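Local structure of peptidyl-prolyl cis-trans isomerase ([Pseudomonas syringae] pv. tomato str. DC3000, 5XB0) at residues G50-Y56 against S69-F75; L88-G94 against I126-V131. The protein probably catalyses the cis-trans isomerisation of peptide bonds preceding proline, and this chain carries its C-terminal FKBP-type isomerase domain. All coordinates share one frame; numbering follows the deposited sequence.

Interaction 1: G50-Y56 against S69-F75; sequences GRVEVRY and STQPQWF
Ser69 meets Tyr56 where the chain leaves strand 65-68, before it returns to strand 51-59 at Gln73, in the curved antiparallel sheet of the FKBP fold. Its backbone N donates to Tyr56 O, while its hydroxyl stands in for a carbonyl: Tyr56 N donates to Ser69 OG over 2.9 Å, with 164° at the hydrogen. The hydroxyl gets there because OG is tucked between backbone N and carbonyl carbon. Ser69 N also sits over the centre of one face of the Tyr56 ring, whose hydroxyl is hydrogen-bonded to Asp67. Pro72, stiff and with no N-H to spend, suits the entry to the strand; its CG lies over one face of the Arg55 guanidinium, 3.6 Å from Arg55 NH2. Gln73 begins regular pairing, exchanging two backbone bonds with Val54, and its OE1 lies near the plane of the Tyr56 ring, at the edge. Trp74 forms a non-hydrogen-bonded pair with Glu53, and its broad indole is covered on both faces. Arg51 bends at chi3 (78°) to lay its guanidinium flat on one, planes 13° apart, while its NH1 is held by Ser132. Over the opposite face stands Glu53 CB, 3.5 Å from the centroid of the six-membered ring. A water accepts from Trp74 NE1 and donates to Glu53 OE2; another joins OE2 to Pro72 O, so the carboxylate, laid nearly parallel to the indole, keeps two water partners. Phe75 forms the next hydrogen-bonded pair, with Val52, and turns its ring to the other side of the sheet, with Val52 and Val54. The ring edge takes the apolar contacts there: Val54 CG2 lies in its plane, 3.7 Å from Phe75 CD2.

Interaction 2: L88-G94 against I126-V131; sequences LQNMPTG and IELIAV
The connection from helix 82-87 to strand 96-101 crosses the long last strand of the FKBP domain here, and Met91 and Leu128 supply most of its apolar contact. Met91 reaches across the strand at a slant with its chain fully extended, CG trans to the backbone N (chi1 -169°), and slides past Leu128 in the opposite direction. Its sulfur and methyl both lie against Leu128 CB, and Met91 CE ends 3.4 Å from Ile126 O; a long, unbranched thioether can reach past Leu128 CB to that carbonyl. Leu128 returns the contact with one branch, CD2, which comes within 3.2 Å of Met91 O and also touches Thr93 N. Deeper in, Leu88 CD2 meets Ile126 CD1 at 4.1 Å, joining the residue that follows helix 82-87 to the strand. Thr93 is divided between two environments: CG2 lies 3.2 Å from Ile129 O, at the classic beta bulge of Ile129 and Ala130 opposite Glu53, whereas OG1 bonds to Pro44 O. OG1 also accepts from a water that in turn accepts from Val131 N. Next, Gly94 N donates to Leu128 O over 2.8 Å, nearly straight at 165°. The backbone of Gly94 has a positive phi (103°), a conformation easy for a residue without CB. A further water donates to both Gly94 O and Glu127 OE1, bridging the outer margin. Between these two segments the polar link is thus one direct backbone bond and two water bridges around an apolar centre, in which Leu128 CD2 helps bury Met91 O, a carbonyl oxygen without a hydrogen-bonding partner.

Interactions 1 and 2 share one sheet, since strands 51-59 and 122-132 are neighbours in it: Glu53 N probably bonds to Ala130 O, and Glu53 O to Ile129 N, each at 2.8 Å. Strand 51-59 thus has a partner from each contact along its two borders. Both contacts are partly buried, but differently. Interaction 1 has buried Val52 and Val54 on one side and the partly exposed cluster of Arg51, Glu53 and Trp74 on the other; interaction 2 has buried Leu88, Met91, Ile126 and Leu128 at its centre and exposed Gly94 at its margin. A ladder of backbone bonds joins the first, chiefly aliphatic and thioether packing the second. Val52 touching Leu128 connects their apolar sides.

Interaction 1: G50-Y56 against S69-F75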
# COMPACT_ATOMS: atom_id res chain seq x y z
N GLY A 50 -14.12 -1.33 9.59
CA GLY A 50 -15.09 -1.03 8.55
C GLY A 50 -14.69 -1.56 7.19
O GLY A 50 -13.80 -2.42 7.08
N ARG A 51 -15.36 -1.05 6.16
CA ARG A 51 -15.10 -1.43 4.78
C ARG A 51 -14.78 -0.21 3.93
O ARG A 51 -15.27 0.88 4.19
CB ARG A 51 -16.31 -2.16 4.19
CG ARG A 51 -16.74 -3.41 4.94
CD ARG A 51 -18.17 -3.78 4.61
NE ARG A 51 -18.31 -4.43 3.31
CZ ARG A 51 -19.11 -4.01 2.34
NH1 ARG A 51 -19.86 -2.93 2.50
NH2 ARG A 51 -19.17 -4.68 1.20
N VAL A 52 -13.95 -0.43 2.91
CA VAL A 52 -13.63 0.57 1.91
C VAL A 52 -14.04 0.09 0.54
O VAL A 52 -13.91 -1.09 0.22
CB VAL A 52 -12.13 0.92 1.91
CG1 VAL A 52 -11.74 1.55 3.23
CG2 VAL A 52 -11.24 -0.31 1.63
N GLU A 53 -14.56 1.00 -0.27
CA GLU A 53 -14.82 0.70 -1.67
C GLU A 53 -13.78 1.47 -2.46
O GLU A 53 -13.72 2.70 -2.37
CB GLU A 53 -16.23 1.09 -2.10
CG GLU A 53 -16.61 0.58 -3.49
CD GLU A 53 -17.93 1.12 -4.00
OE1 GLU A 53 -18.34 2.22 -3.58
OE2 GLU A 53 -18.59 0.43 -4.82
N VAL A 54 -12.94 0.76 -3.21
CA VAL A 54 -11.79 1.38 -3.84
C VAL A 54 -11.61 1.01 -5.30
O VAL A 54 -12.09 -0.02 -5.76
CB VAL A 54 -10.48 1.01 -3.10
CG1 VAL A 54 -10.47 1.61 -1.69
CG2 VAL A 54 -10.30 -0.53 -3.06
N ARG A 55 -10.94 1.89 -6.04
CA ARG A 55 -10.22 1.50 -7.24
C ARG A 55 -8.76 1.49 -6.86
O ARG A 55 -8.32 2.32 -6.06
CB ARG A 55 -10.44 2.47 -8.39
CG ARG A 55 -11.85 2.56 -8.89
CD ARG A 55 -11.88 3.42 -10.14
NE ARG A 55 -13.19 3.35 -10.77
CZ ARG A 55 -14.18 4.17 -10.49
NH1 ARG A 55 -14.01 5.14 -9.60
NH2 ARG A 55 -15.35 4.04 -11.10
N TYR A 56 -7.98 0.58 -7.43
CA TYR A 56 -6.57 0.52 -7.07
C TYR A 56 -5.71 -0.09 -8.17
O TYR A 56 -6.18 -0.87 -8.99
CB TYR A 56 -6.36 -0.26 -5.77
CG TYR A 56 -6.63 -1.74 -5.88
CD1 TYR A 56 -7.93 -2.24 -5.77
CD2 TYR A 56 -5.60 -2.65 -6.12
CE1 TYR A 56 -8.20 -3.60 -5.89
CE2 TYR A 56 -5.86 -4.02 -6.24
CZ TYR A 56 -7.16 -4.49 -6.11
OH TYR A 56 -7.43 -5.84 -6.24
N SER A 69 -7.86 -3.23 -9.67
CA SER A 69 -9.30 -3.33 -9.73
C SER A 69 -9.82 -3.26 -11.16
O SER A 69 -9.17 -2.67 -12.03
CB SER A 69 -9.93 -2.22 -8.88
OG SER A 69 -9.50 -0.95 -9.35
N THR A 70 -10.99 -3.85 -11.39
CA THR A 70 -11.65 -3.78 -12.70
C THR A 70 -12.94 -2.98 -12.63
O THR A 70 -13.59 -2.71 -13.65
CB THR A 70 -11.98 -5.18 -13.22
OG1 THR A 70 -12.66 -5.92 -12.20
CG2 THR A 70 -10.70 -5.90 -13.62
N GLN A 71 -13.32 -2.64 -11.40
CA GLN A 71 -14.50 -1.87 -11.06
C GLN A 71 -14.28 -1.48 -9.61
O GLN A 71 -13.42 -2.06 -8.95
CB GLN A 71 -15.77 -2.70 -11.21
CG GLN A 71 -15.79 -3.92 -10.29
CD GLN A 71 -17.14 -4.58 -10.20
OE1 GLN A 71 -18.16 -4.02 -10.61
NE2 GLN A 71 -17.17 -5.80 -9.66
N PRO A 72 -15.04 -0.50 -9.08
CA PRO A 72 -14.90 -0.23 -7.65
C PRO A 72 -15.20 -1.48 -6.83
O PRO A 72 -16.15 -2.20 -7.15
CB PRO A 72 -15.94 0.86 -7.38
CG PRO A 72 -16.10 1.54 -8.69
CD PRO A 72 -15.97 0.45 -9.73
N GLN A 73 -14.37 -1.75 -5.84
CA GLN A 73 -14.40 -3.03 -5.14
C GLN A 73 -14.40 -2.82 -3.63
O GLN A 73 -13.61 -2.03 -3.12
CB GLN A 73 -13.18 -3.85 -5.56
CG GLN A 73 -13.15 -5.25 -5.03
CD GLN A 73 -12.14 -6.12 -5.75
OE1 GLN A 73 -11.39 -5.65 -6.62
NE2 GLN A 73 -12.11 -7.40 -5.39
N TRP A 74 -15.27 -3.55 -2.92
CA TRP A 74 -15.34 -3.51 -1.46
C TRP A 74 -14.36 -4.46 -0.79
O TRP A 74 -14.23 -5.62 -1.19
CB TRP A 74 -16.76 -3.85 -0.97
CG TRP A 74 -17.77 -2.77 -1.20
CD1 TRP A 74 -18.69 -2.71 -2.20
CD2 TRP A 74 -17.97 -1.60 -0.39
NE1 TRP A 74 -19.46 -1.58 -2.07
CE2 TRP A 74 -19.04 -0.88 -0.96
CE3 TRP A 74 -17.35 -1.10 0.75
CZ2 TRP A 74 -19.49 0.33 -0.44
CZ3 TRP A 74 -17.82 0.10 1.28
CH2 TRP A 74 -18.87 0.80 0.68
N PHE A 75 -13.68 -3.95 0.25
CA PHE A 75 -12.78 -4.76 1.09
C PHE A 75 -13.03 -4.46 2.57
O PHE A 75 -13.28 -3.32 2.94
CB PHE A 75 -11.32 -4.47 0.78
CG PHE A 75 -10.89 -4.85 -0.60
CD1 PHE A 75 -10.70 -6.18 -0.93
CD2 PHE A 75 -10.68 -3.88 -1.56
CE1 PHE A 75 -10.29 -6.53 -2.21
CE2 PHE A 75 -10.27 -4.22 -2.83
CZ PHE A 75 -10.08 -5.55 -3.16
O HOH W 1 -18.61 -2.08 -5.87
O HOH W 2 -21.53 -0.23 -3.79
O HOH W 3 -7.30 -0.59 -11.99

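Interaction 2: L88-G94 against I126-V131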
# COMPACT_ATOMS: atom_id res chain seq x y z
N LEU A 88 -5.37 3.41 5.46
CA LEU A 88 -6.63 3.88 4.88
C LEU A 88 -7.56 4.51 5.93
O LEU A 88 -8.49 5.25 5.58
CB LEU A 88 -7.32 2.75 4.13
CG LEU A 88 -6.58 2.27 2.88
CD1 LEU A 88 -7.41 1.25 2.10
CD2 LEU A 88 -6.19 3.45 1.99
N GLN A 89 -7.30 4.26 7.21
CA GLN A 89 -8.08 4.95 8.25
C GLN A 89 -7.88 6.47 8.22
O GLN A 89 -8.67 7.21 8.80
CB GLN A 89 -7.71 4.41 9.63
CG GLN A 89 -8.25 3.02 9.87
CD GLN A 89 -7.81 2.47 11.21
OE1 GLN A 89 -8.23 2.97 12.26
NE2 GLN A 89 -6.94 1.47 11.18
N ASN A 90 -6.82 6.91 7.54
CA ASN A 90 -6.52 8.32 7.40
C ASN A 90 -7.17 8.96 6.18
O ASN A 90 -7.14 10.18 6.02
CB ASN A 90 -5.01 8.51 7.29
CG ASN A 90 -4.29 8.06 8.53
OD1 ASN A 90 -4.35 8.72 9.55
ND2 ASN A 90 -3.60 6.93 8.44
N MET A 91 -7.74 8.12 5.32
CA MET A 91 -8.09 8.56 3.98
C MET A 91 -9.55 8.96 3.84
O MET A 91 -10.44 8.16 4.10
CB MET A 91 -7.77 7.44 2.99
CG MET A 91 -7.85 7.89 1.55
SD MET A 91 -7.36 6.57 0.42
CE MET A 91 -7.38 7.45 -1.14
N PRO A 92 -9.81 10.21 3.43
CA PRO A 92 -11.20 10.65 3.25
C PRO A 92 -11.79 10.18 1.92
O PRO A 92 -11.07 10.14 0.92
CB PRO A 92 -11.10 12.18 3.30
CG PRO A 92 -9.73 12.47 2.80
CD PRO A 92 -8.85 11.30 3.19
N THR A 93 -13.07 9.84 1.91
CA THR A 93 -13.73 9.46 0.67
C THR A 93 -13.55 10.56 -0.38
O THR A 93 -13.65 11.75 -0.07
CB THR A 93 -15.21 9.17 0.90
OG1 THR A 93 -15.34 8.07 1.81
CG2 THR A 93 -15.89 8.81 -0.40
N GLY A 94 -13.22 10.16 -1.60
CA GLY A 94 -12.97 11.13 -2.66
C GLY A 94 -11.50 11.35 -2.96
O GLY A 94 -11.13 11.83 -4.04
N ILE A 126 -4.51 4.41 -5.07
CA ILE A 126 -5.83 4.08 -4.54
C ILE A 126 -6.77 5.27 -4.63
O ILE A 126 -6.41 6.37 -4.23
CB ILE A 126 -5.75 3.62 -3.07
CG1 ILE A 126 -4.84 2.39 -2.95
CG2 ILE A 126 -7.14 3.32 -2.51
CD1 ILE A 126 -4.60 1.96 -1.54
N GLU A 127 -7.96 5.05 -5.17
CA GLU A 127 -9.04 6.03 -5.11
C GLU A 127 -10.10 5.52 -4.15
O GLU A 127 -10.61 4.41 -4.31
CB GLU A 127 -9.65 6.28 -6.49
CG GLU A 127 -10.74 7.35 -6.43
CD GLU A 127 -11.37 7.66 -7.77
OE1 GLU A 127 -11.96 8.76 -7.90
OE2 GLU A 127 -11.27 6.81 -8.69
N LEU A 128 -10.42 6.31 -3.13
CA LEU A 128 -11.42 5.87 -2.16
C LEU A 128 -12.81 6.37 -2.60
O LEU A 128 -13.09 7.57 -2.58
CB LEU A 128 -11.07 6.35 -0.76
CG LEU A 128 -12.00 5.86 0.35
CD1 LEU A 128 -12.03 4.32 0.48
CD2 LEU A 128 -11.59 6.48 1.67
N ILE A 129 -13.66 5.44 -3.01
CA ILE A 129 -14.96 5.77 -3.58
C ILE A 129 -16.03 5.91 -2.51
O ILE A 129 -16.92 6.77 -2.60
CB ILE A 129 -15.39 4.70 -4.60
CG1 ILE A 129 -14.31 4.51 -5.66
CG2 ILE A 129 -16.72 5.05 -5.25
CD1 ILE A 129 -13.98 5.77 -6.40
N ALA A 130 -15.96 5.05 -1.50
CA ALA A 130 -16.94 5.02 -0.43
C ALA A 130 -16.40 4.23 0.76
O ALA A 130 -15.45 3.47 0.64
CB ALA A 130 -18.25 4.42 -0.92
N VAL A 131 -17.02 4.44 1.91
CA VAL A 131 -16.72 3.65 3.09
C VAL A 131 -18.03 3.21 3.71
O VAL A 131 -19.08 3.79 3.44
CB VAL A 131 -15.89 4.42 4.14
CG1 VAL A 131 -14.56 4.91 3.54
CG2 VAL A 131 -16.69 5.57 4.72
O HOH W 4 -18.16 7.35 2.03
O HOH W 5 -11.09 10.76 -6.68